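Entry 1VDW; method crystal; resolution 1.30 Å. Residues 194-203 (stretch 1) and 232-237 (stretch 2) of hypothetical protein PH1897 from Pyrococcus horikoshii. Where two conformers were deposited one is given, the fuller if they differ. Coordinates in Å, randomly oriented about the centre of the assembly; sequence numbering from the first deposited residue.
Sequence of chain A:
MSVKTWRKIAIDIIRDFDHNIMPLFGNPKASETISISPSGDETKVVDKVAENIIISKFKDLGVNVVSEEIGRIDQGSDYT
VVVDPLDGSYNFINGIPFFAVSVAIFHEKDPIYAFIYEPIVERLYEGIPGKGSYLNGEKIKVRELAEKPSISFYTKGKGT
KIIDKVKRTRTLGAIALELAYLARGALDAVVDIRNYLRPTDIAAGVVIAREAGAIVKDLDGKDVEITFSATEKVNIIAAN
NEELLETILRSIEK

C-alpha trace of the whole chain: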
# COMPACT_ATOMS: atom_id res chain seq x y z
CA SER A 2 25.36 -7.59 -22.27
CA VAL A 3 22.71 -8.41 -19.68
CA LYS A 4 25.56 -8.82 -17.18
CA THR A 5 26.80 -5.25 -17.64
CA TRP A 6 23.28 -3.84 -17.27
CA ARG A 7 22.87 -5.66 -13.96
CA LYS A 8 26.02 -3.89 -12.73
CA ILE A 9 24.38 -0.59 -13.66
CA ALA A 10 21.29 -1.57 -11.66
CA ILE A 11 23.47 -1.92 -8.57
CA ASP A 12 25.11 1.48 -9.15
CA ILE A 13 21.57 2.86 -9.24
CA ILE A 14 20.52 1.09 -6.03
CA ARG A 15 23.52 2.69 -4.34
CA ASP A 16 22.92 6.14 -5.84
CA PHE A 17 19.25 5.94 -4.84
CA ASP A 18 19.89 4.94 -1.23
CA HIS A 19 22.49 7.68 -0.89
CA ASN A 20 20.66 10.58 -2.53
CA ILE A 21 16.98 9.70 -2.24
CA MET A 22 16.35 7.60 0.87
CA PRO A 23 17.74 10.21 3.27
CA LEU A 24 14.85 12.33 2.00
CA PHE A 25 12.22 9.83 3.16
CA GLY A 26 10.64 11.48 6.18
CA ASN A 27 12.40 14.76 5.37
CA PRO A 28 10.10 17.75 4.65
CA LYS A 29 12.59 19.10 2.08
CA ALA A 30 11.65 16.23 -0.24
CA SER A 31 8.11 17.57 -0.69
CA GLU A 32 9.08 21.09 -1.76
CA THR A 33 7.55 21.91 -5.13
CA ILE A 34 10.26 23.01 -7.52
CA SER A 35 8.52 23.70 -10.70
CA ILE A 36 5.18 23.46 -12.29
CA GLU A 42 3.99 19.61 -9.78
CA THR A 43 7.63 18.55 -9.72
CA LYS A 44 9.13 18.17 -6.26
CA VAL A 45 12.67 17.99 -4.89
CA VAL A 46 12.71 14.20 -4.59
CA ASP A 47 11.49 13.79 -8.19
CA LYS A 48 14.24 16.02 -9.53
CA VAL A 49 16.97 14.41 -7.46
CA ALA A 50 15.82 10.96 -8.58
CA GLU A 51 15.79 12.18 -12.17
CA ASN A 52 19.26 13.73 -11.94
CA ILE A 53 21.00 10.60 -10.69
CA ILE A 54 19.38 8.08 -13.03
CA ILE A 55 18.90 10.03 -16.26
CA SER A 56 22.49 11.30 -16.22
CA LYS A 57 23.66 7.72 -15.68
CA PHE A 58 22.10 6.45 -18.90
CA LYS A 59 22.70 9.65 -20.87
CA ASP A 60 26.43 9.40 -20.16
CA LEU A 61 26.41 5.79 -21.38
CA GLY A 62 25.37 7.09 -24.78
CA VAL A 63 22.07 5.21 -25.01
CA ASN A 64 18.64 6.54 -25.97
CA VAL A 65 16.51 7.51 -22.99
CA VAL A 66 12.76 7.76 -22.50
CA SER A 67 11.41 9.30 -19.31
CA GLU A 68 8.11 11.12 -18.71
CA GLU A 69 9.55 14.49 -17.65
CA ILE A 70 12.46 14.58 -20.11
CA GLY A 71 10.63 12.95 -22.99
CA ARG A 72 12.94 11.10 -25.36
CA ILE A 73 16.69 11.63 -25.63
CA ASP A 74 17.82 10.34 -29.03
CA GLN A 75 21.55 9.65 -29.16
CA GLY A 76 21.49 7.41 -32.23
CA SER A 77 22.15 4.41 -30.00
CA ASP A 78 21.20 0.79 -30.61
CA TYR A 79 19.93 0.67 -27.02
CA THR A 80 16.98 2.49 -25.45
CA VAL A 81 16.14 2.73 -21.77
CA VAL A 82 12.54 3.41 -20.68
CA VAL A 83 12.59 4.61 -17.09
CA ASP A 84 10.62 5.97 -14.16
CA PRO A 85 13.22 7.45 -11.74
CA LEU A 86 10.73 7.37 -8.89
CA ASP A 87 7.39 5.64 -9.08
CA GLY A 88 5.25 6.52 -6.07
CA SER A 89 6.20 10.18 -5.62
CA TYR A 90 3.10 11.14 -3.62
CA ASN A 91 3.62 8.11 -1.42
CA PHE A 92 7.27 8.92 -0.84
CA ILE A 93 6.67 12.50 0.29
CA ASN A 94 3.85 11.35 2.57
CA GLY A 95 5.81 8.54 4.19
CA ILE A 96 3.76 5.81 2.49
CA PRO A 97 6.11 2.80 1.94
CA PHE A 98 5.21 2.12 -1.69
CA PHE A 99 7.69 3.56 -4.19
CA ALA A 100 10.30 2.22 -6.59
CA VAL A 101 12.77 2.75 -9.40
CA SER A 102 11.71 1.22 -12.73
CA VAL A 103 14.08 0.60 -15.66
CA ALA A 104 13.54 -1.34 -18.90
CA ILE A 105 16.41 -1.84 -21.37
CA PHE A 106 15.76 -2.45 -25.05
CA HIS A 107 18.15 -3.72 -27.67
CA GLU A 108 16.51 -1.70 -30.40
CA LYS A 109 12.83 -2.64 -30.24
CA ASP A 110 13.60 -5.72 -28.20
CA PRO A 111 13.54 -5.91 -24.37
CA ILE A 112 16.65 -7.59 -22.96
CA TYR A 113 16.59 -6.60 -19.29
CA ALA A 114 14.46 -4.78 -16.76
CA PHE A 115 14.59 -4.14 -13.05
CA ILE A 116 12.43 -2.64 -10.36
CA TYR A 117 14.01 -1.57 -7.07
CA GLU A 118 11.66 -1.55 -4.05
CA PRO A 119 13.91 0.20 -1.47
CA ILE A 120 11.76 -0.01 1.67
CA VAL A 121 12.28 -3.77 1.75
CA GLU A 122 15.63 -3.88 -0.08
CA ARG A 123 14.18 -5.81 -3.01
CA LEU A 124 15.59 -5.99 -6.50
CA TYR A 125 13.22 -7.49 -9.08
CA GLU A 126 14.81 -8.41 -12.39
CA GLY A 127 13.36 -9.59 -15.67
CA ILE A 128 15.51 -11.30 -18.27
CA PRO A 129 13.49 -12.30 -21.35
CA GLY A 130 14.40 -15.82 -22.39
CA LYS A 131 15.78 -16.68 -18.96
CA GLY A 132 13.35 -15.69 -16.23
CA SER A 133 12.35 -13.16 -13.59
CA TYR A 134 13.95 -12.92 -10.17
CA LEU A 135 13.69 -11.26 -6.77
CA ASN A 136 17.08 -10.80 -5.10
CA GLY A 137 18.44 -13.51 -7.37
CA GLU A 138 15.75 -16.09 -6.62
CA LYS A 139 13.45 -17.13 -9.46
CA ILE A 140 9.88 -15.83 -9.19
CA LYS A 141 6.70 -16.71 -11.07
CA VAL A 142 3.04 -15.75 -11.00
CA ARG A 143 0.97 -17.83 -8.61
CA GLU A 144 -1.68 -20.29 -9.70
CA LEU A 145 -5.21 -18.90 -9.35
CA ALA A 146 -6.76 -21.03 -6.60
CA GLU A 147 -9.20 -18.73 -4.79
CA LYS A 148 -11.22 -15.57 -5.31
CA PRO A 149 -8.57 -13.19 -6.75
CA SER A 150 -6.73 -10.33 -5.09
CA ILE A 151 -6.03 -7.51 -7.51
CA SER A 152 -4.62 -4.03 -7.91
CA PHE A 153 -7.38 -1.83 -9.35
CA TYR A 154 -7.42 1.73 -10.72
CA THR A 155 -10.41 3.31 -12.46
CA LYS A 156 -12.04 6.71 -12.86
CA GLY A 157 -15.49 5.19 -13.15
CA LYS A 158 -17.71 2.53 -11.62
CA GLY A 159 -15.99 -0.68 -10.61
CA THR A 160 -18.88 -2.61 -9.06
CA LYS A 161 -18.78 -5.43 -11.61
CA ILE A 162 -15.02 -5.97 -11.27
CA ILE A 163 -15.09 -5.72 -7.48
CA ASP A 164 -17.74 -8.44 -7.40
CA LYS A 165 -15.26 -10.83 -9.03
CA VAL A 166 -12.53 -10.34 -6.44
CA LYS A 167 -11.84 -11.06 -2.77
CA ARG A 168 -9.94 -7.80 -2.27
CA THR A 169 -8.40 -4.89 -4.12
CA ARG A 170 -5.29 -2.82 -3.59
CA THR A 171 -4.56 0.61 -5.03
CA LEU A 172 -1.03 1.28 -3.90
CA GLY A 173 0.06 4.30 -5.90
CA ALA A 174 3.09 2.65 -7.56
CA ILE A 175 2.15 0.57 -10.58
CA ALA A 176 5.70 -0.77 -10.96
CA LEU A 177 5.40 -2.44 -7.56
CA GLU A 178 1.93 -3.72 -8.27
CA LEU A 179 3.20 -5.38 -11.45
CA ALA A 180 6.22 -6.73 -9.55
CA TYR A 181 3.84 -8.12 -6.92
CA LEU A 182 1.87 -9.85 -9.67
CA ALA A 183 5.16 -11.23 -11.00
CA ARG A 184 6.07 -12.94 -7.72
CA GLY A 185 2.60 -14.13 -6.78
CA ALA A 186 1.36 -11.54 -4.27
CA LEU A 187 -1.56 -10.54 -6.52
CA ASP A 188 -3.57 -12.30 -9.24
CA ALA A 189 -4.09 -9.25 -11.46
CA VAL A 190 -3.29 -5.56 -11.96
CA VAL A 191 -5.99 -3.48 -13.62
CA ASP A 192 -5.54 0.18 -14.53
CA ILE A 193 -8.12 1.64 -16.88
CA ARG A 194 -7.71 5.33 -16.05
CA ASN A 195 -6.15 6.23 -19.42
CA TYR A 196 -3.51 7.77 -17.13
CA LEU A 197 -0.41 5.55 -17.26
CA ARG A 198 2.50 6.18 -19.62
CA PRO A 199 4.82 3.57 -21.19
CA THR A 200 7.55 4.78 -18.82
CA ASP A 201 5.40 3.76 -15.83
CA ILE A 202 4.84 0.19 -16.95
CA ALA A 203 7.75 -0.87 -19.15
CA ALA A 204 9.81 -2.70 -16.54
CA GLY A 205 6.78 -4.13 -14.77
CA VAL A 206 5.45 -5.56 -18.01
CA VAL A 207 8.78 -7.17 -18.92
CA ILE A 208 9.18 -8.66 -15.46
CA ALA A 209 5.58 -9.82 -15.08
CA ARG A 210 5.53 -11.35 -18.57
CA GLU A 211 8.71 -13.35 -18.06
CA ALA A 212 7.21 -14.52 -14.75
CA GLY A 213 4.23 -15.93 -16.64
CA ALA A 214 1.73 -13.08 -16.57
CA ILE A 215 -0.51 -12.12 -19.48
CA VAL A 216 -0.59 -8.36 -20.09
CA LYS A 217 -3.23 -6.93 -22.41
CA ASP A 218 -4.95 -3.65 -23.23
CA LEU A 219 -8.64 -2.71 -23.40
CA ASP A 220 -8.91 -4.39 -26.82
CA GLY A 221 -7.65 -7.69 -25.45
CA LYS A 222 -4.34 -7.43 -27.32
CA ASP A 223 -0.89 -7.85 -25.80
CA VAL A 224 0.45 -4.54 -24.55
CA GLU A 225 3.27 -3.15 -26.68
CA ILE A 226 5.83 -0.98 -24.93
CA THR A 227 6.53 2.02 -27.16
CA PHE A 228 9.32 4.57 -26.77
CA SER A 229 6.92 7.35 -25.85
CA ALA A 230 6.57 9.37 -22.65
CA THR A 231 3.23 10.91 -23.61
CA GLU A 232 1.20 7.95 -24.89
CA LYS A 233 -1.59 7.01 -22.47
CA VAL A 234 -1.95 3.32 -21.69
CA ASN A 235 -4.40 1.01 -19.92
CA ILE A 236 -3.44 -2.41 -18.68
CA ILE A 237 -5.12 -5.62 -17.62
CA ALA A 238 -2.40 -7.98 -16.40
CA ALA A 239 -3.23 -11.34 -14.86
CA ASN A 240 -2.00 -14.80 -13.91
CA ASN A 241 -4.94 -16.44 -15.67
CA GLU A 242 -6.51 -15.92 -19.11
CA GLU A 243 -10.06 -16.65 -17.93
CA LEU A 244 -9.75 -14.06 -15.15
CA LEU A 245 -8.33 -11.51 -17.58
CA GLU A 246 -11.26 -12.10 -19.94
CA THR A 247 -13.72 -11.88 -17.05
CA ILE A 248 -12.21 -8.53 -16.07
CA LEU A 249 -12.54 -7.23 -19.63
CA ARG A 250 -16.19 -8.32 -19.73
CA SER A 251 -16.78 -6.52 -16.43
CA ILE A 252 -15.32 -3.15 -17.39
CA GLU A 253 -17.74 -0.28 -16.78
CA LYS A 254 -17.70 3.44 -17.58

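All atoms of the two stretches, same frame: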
# COMPACT_ATOMS: atom_id res chain seq x y z
N ARG A 194 -7.55 3.89 -16.20
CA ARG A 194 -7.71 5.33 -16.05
C ARG A 194 -7.30 6.15 -17.27
O ARG A 194 -7.55 7.36 -17.30
CB ARG A 194 -6.88 5.83 -14.86
CG ARG A 194 -7.24 5.28 -13.50
CD ARG A 194 -6.26 5.80 -12.47
NE ARG A 194 -4.91 5.25 -12.66
CZ ARG A 194 -3.83 5.67 -12.01
NH1 ARG A 194 -3.93 6.65 -11.11
NH2 ARG A 194 -2.66 5.10 -12.22
N ASN A 195 -6.65 5.52 -18.24
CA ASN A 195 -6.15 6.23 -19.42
C ASN A 195 -5.19 7.29 -18.87
O ASN A 195 -5.12 8.41 -19.37
CB ASN A 195 -7.31 6.90 -20.18
CG ASN A 195 -6.92 7.30 -21.58
OD1 ASN A 195 -6.50 6.46 -22.38
ND2 ASN A 195 -7.06 8.58 -21.90
N TYR A 196 -4.44 6.90 -17.84
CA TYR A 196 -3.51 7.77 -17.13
C TYR A 196 -2.04 7.36 -17.22
O TYR A 196 -1.15 8.21 -17.28
CB TYR A 196 -3.94 7.81 -15.66
CG TYR A 196 -3.01 8.56 -14.73
CD1 TYR A 196 -3.07 9.95 -14.62
CD2 TYR A 196 -2.11 7.88 -13.92
CE1 TYR A 196 -2.25 10.64 -13.73
CE2 TYR A 196 -1.29 8.55 -13.02
CZ TYR A 196 -1.37 9.93 -12.93
OH TYR A 196 -0.57 10.60 -12.02
N LEU A 197 -1.78 6.06 -17.21
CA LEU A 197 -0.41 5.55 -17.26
C LEU A 197 0.32 5.87 -18.56
O LEU A 197 -0.29 6.05 -19.60
CB LEU A 197 -0.41 4.04 -17.06
CG LEU A 197 -0.92 3.50 -15.72
CD1 LEU A 197 -1.01 1.99 -15.79
CD2 LEU A 197 -0.00 3.94 -14.60
N ARG A 198 1.65 5.93 -18.47
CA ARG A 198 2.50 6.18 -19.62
C ARG A 198 3.38 4.94 -19.79
O ARG A 198 3.54 4.16 -18.85
CB ARG A 198 3.38 7.41 -19.38
CG ARG A 198 2.60 8.66 -19.02
CD ARG A 198 1.72 9.12 -20.17
NE ARG A 198 2.22 10.34 -20.79
CZ ARG A 198 2.27 11.52 -20.18
NH1 ARG A 198 1.84 11.64 -18.93
NH2 ARG A 198 2.74 12.58 -20.82
N PRO A 199 3.96 4.74 -20.98
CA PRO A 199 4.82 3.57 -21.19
C PRO A 199 5.96 3.51 -20.18
O PRO A 199 6.39 2.44 -19.76
CB PRO A 199 5.31 3.76 -22.62
CG PRO A 199 4.16 4.46 -23.27
CD PRO A 199 3.78 5.49 -22.24
N THR A 200 6.45 4.68 -19.78
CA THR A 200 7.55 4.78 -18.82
C THR A 200 7.16 4.21 -17.45
O THR A 200 8.02 3.72 -16.71
CB THR A 200 8.00 6.24 -18.65
OG1 THR A 200 6.86 7.08 -18.42
CG2 THR A 200 8.73 6.72 -19.90
N ASP A 201 5.88 4.27 -17.11
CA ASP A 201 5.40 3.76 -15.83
C ASP A 201 5.36 2.24 -15.78
O ASP A 201 5.64 1.64 -14.74
CB ASP A 201 3.96 4.23 -15.55
CG ASP A 201 3.86 5.72 -15.34
OD1 ASP A 201 4.71 6.30 -14.64
OD2 ASP A 201 2.89 6.32 -15.86
N ILE A 202 5.02 1.63 -16.91
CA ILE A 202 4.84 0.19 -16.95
C ILE A 202 5.86 -0.68 -17.66
O ILE A 202 5.80 -1.90 -17.53
CB ILE A 202 3.47 -0.15 -17.58
CG1 ILE A 202 3.45 0.32 -19.04
CG2 ILE A 202 2.36 0.54 -16.81
CD1 ILE A 202 2.24 -0.16 -19.82
N ALA A 203 6.79 -0.09 -18.39
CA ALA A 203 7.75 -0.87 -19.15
C ALA A 203 8.43 -2.00 -18.39
O ALA A 203 8.34 -3.17 -18.78
CB ALA A 203 8.79 0.04 -19.78
N GLU A 232 2.27 8.89 -24.57
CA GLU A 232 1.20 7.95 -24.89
C GLU A 232 0.51 7.42 -23.63
O GLU A 232 1.16 6.98 -22.69
CB GLU A 232 1.78 6.77 -25.69
CG GLU A 232 0.82 5.62 -25.91
CD GLU A 232 1.44 4.50 -26.73
OE1 GLU A 232 0.84 3.41 -26.81
OE2 GLU A 232 2.53 4.72 -27.31
N LYS A 233 -0.82 7.49 -23.62
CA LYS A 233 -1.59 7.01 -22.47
C LYS A 233 -1.88 5.52 -22.66
O LYS A 233 -2.23 5.09 -23.75
CB LYS A 233 -2.91 7.77 -22.35
CG LYS A 233 -2.75 9.27 -22.13
CD LYS A 233 -2.02 9.56 -20.83
CE LYS A 233 -1.80 11.06 -20.65
NZ LYS A 233 -0.96 11.64 -21.73
N VAL A 234 -1.72 4.75 -21.60
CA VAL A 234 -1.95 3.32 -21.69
C VAL A 234 -2.80 2.75 -20.56
O VAL A 234 -2.79 3.26 -19.43
CB VAL A 234 -0.60 2.55 -21.72
CG1 VAL A 234 0.20 2.86 -20.47
CG2 VAL A 234 -0.85 1.05 -21.84
N ASN A 235 -3.55 1.71 -20.88
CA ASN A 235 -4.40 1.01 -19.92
C ASN A 235 -3.91 -0.42 -19.92
O ASN A 235 -3.55 -0.96 -20.96
CB ASN A 235 -5.86 1.04 -20.36
CG ASN A 235 -6.44 2.43 -20.33
OD1 ASN A 235 -6.48 3.07 -19.28
ND2 ASN A 235 -6.89 2.91 -21.48
N ILE A 236 -3.90 -1.04 -18.75
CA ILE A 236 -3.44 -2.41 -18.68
C ILE A 236 -4.33 -3.33 -17.85
O ILE A 236 -4.94 -2.92 -16.86
CB ILE A 236 -2.02 -2.51 -18.10
CG1 ILE A 236 -1.99 -1.93 -16.68
CG2 ILE A 236 -1.03 -1.78 -19.01
CD1 ILE A 236 -0.65 -2.10 -15.97
N ILE A 237 -4.40 -4.57 -18.31
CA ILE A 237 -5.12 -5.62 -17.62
C ILE A 237 -4.11 -6.76 -17.65
O ILE A 237 -3.92 -7.42 -18.68
CB ILE A 237 -6.41 -6.05 -18.35
CG1 ILE A 237 -7.39 -4.88 -18.44
CG2 ILE A 237 -7.06 -7.19 -17.60
CD1 ILE A 237 -7.02 -3.82 -19.46
O HOH W 1 -4.10 4.22 -16.98

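This contact is a short, loose antiparallel pairing, in which a corner of the chain and the start of a helix lie against a strand, held by two direct hydrogen bonds, one bridging water and a small aliphatic cluster. The central polar link is backbone to backbone: Val 234 N donates to Leu 197 O at 2.8 Å, with an angle of 154° at the hydrogen. The same carbonyl also receives a CA-H...O contact, Lys 233 CA to Leu 197 O at 3.3 Å, so one acceptor meets two successive residues, Lys 233 and Val 234.

No bond back from Leu 197 N to Val 234 O accompanies it; a water instead links Tyr 196 N to Val 234 O. Water 1 donates to Val 234 O at 2.9 Å and accepts from Tyr 196 N at 2.8 Å, spanning a gap in which Tyr 196 N and Val 234 O stand 4.3 Å apart. One water thus joins two backbone groups too far apart for a direct bond. Beyond it, a side chain takes over. Asn 235, with chi1 in the m well, brings its amide end nearer the other stretch than its sideways CA-to-CB bond would suggest, and its OD1 accepts from Asn 195 N at 2.7 Å. The angle there is 138°, so the bond is short but bent. It ties down the corner at Asn 195, whose phi/psi of 59/38 is a left-handed conformation.

On the face shared by Leu 197 and Val 234, the side chains pack directly, with Leu 197 CB 3.7 Å from Val 234 CG1. The helix adds Ile 202, which points toward the strand and sets its CD1 3.7 Å from both Val 234 CG1 and Ile 236 CG2. Leu 197 CD1 reaches Ile 236 CD1 at 4.1 Å. Two residues from each stretch thus build the cluster, Val 234 and Ile 236 being two apart in sequence.

The helix that carries Ile 202 begins just after Arg 198, the N-cap residue; its N donates to Asp 201 OD2 at 2.9 Å, while Asp 201 N returns a bond to Arg 198 O at 2.9 Å. Pro 199 follows in the first turn, its CD 3.0 Å from Glu 232 O, a close approach that also lies beside the CA-H...O contact from Arg 198 CA to Glu 232 O at 3.4 Å.

The exposed margin is less tidy: Arg 198 NE and Lys 233 NZ, like charges, lie 3.6 Å apart, with the amine over one face of the guanidinium.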